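Local coordinates for putative PhosphatidylEthanolamine-Binding Protein (PEBP) (Chlamydia trachomatis, PDB 3N08), which is of uncharacterised function but belongs to the phosphatidylethanolamine-binding protein family, whose eukaryotic homologues include the Raf kinase inhibitor protein, at residues 116-121 and 137-142. Numbering follows the deposited sequence.
Sequences ALDVVL and DGHIIA
Backbone hydrogen bonds join A116 to I141 and A142: A116 N donates to A142 O, while A116 O accepts from I141 N at 2.8 Å with an N-H...O angle of 170°. Two residues on, D118 N donates to H139 O at 3.0 Å, and that same carbonyl oxygen lies 3.1 Å from L117 CA in a CA-H...O contact. Because A116 pairs with A142 but L117 with I140, the register slips by one; with I141 and A142 both opposite A116, this is a classic beta bulge. It sits where strand 108-117 ends beside the start of the antiparallel strand 140-150, in the large mixed sheet of the PEBP-family fold, just past helix 129-136. Apolar contacts follow the two faces: L117 CD2 meets I140 CG1 at 3.8 Å on the side where L117 also touches M136 of that helix, and A116 CB lies 4.3 Å from A142 CB on the other. Beyond the paired strands, the H139 ring meets the side chains of D118 and V119. In the V119 conformer described, one of two modelled, CG2 lies over one ring face, offset toward the rim and 3.5 Å from H139 CG, a CH-pi contact that need not hold in the other. A chi1 of 60° sets D118 CG between its backbone N and carbonyl carbon; from there OD1 lies at the ring edge, near its plane, where H139 ND1 donates a weak, bent bond of 3.3 Å; carboxylate and ring planes stand 66° apart.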
loop_
_atom_site.group_PDB
_atom_site.type_symbol
_atom_site.label_atom_id
_atom_site.label_comp_id
_atom_site.label_asym_id
_atom_site.label_seq_id
_atom_site.Cartn_x
_atom_site.Cartn_y
_atom_site.Cartn_z
ATOM N N ALA B 116 -0.691 -12.014 2.639
ATOM C CA ALA B 116 -1.247 -12.918 1.641
ATOM C C ALA B 116 -0.420 -14.192 1.669
ATOM O O ALA B 116 0.815 -14.147 1.596
ATOM C CB ALA B 116 -1.186 -12.293 0.245
ATOM N N LEU B 117 -1.107 -15.325 1.768
ATOM C CA LEU B 117 -0.455 -16.643 1.790
ATOM C C LEU B 117 -0.783 -17.439 0.534
ATOM O O LEU B 117 -1.871 -17.287 -0.034
ATOM C CB LEU B 117 -0.924 -17.460 2.993
ATOM C CG LEU B 117 -0.944 -16.830 4.370
ATOM C CD1 LEU B 117 -1.284 -17.909 5.392
ATOM C CD2 LEU B 117 0.387 -16.204 4.696
ATOM N N ASP B 118 0.133 -18.315 0.134
ATOM C CA ASP B 118 -0.132 -19.226 -0.980
ATOM C C ASP B 118 -0.708 -20.576 -0.543
ATOM O O ASP B 118 -0.655 -21.555 -1.300
ATOM C CB ASP B 118 1.139 -19.438 -1.795
ATOM C CG ASP B 118 2.264 -20.037 -0.975
ATOM O OD1 ASP B 118 2.062 -20.511 0.164
ATOM O OD2 ASP B 118 3.393 -20.092 -1.521
ATOM N N VAL B 119 -1.260 -20.627 0.660
ATOM C CA VAL B 119 -1.907 -21.810 1.176
ATOM C C VAL B 119 -3.082 -21.361 2.041
ATOM O O VAL B 119 -3.163 -20.189 2.457
ATOM C CB VAL B 119 -0.978 -22.682 2.059
ATOM C CG1 VAL B 119 0.261 -23.158 1.279
ATOM C CG2 VAL B 119 -0.580 -21.964 3.341
ATOM N N VAL B 120 -3.980 -22.298 2.283
ATOM C CA VAL B 120 -4.998 -22.196 3.317
ATOM C C VAL B 120 -4.450 -22.927 4.545
ATOM O O VAL B 120 -4.019 -24.091 4.451
ATOM C CB VAL B 120 -6.322 -22.832 2.839
ATOM C CG1 VAL B 120 -7.339 -22.847 3.951
ATOM C CG2 VAL B 120 -6.864 -22.092 1.609
ATOM N N LEU B 121 -4.467 -22.267 5.704
ATOM C CA LEU B 121 -3.941 -22.870 6.927
ATOM C C LEU B 121 -4.935 -23.856 7.513
ATOM O O LEU B 121 -6.123 -23.832 7.192
ATOM C CB LEU B 121 -3.598 -21.798 7.956
ATOM C CG LEU B 121 -2.555 -20.769 7.537
ATOM C CD1 LEU B 121 -2.444 -19.683 8.595
ATOM C CD2 LEU B 121 -1.201 -21.420 7.272
ATOM N N ASP B 137 4.762 -19.411 8.212
ATOM C CA ASP B 137 6.151 -19.475 7.767
ATOM C C ASP B 137 6.349 -20.316 6.515
ATOM O O ASP B 137 5.960 -21.480 6.465
ATOM C CB ASP B 137 7.065 -19.993 8.880
ATOM C CG ASP B 137 8.523 -19.948 8.483
ATOM O OD1 ASP B 137 9.036 -18.831 8.257
ATOM O OD2 ASP B 137 9.143 -21.024 8.375
ATOM N N GLY B 138 6.959 -19.702 5.511
ATOM C CA GLY B 138 7.183 -20.329 4.233
ATOM C C GLY B 138 6.083 -20.072 3.212
ATOM O O GLY B 138 6.211 -20.498 2.061
ATOM N N HIS B 139 5.015 -19.377 3.609
ATOM C CA HIS B 139 3.846 -19.255 2.750
ATOM C C HIS B 139 3.484 -17.808 2.494
ATOM O O HIS B 139 2.529 -17.555 1.764
ATOM C CB HIS B 139 2.646 -19.964 3.378
ATOM C CG HIS B 139 2.902 -21.394 3.716
ATOM N ND1 HIS B 139 3.129 -22.347 2.752
ATOM C CD2 HIS B 139 2.957 -22.035 4.904
ATOM C CE1 HIS B 139 3.336 -23.516 3.331
ATOM N NE2 HIS B 139 3.235 -23.356 4.636
ATOM N N ILE B 140 4.197 -16.864 3.107
ATOM C CA ILE B 140 3.859 -15.432 2.922
ATOM C C ILE B 140 4.390 -14.909 1.595
ATOM O O ILE B 140 5.607 -14.901 1.344
ATOM C CB ILE B 140 4.428 -14.543 4.046
ATOM C CG1 ILE B 140 3.945 -15.027 5.405
ATOM C CG2 ILE B 140 4.028 -13.101 3.848
ATOM C CD1 ILE B 140 4.584 -14.292 6.565
ATOM N N ILE B 141 3.487 -14.442 0.740
ATOM C CA ILE B 141 3.892 -13.940 -0.557
ATOM C C ILE B 141 3.843 -12.427 -0.652
ATOM O O ILE B 141 4.506 -11.850 -1.513
ATOM C CB ILE B 141 3.128 -14.636 -1.706
ATOM C CG1 ILE B 141 1.632 -14.347 -1.674
ATOM C CG2 ILE B 141 3.435 -16.145 -1.695
ATOM C CD1 ILE B 141 0.872 -15.030 -2.826
ATOM N N ALA B 142 3.120 -11.774 0.247
ATOM C CA ALA B 142 3.079 -10.308 0.276
ATOM C C ALA B 142 2.561 -9.855 1.617
ATOM O O ALA B 142 1.852 -10.602 2.299
ATOM C CB ALA B 142 2.170 -9.781 -0.834
#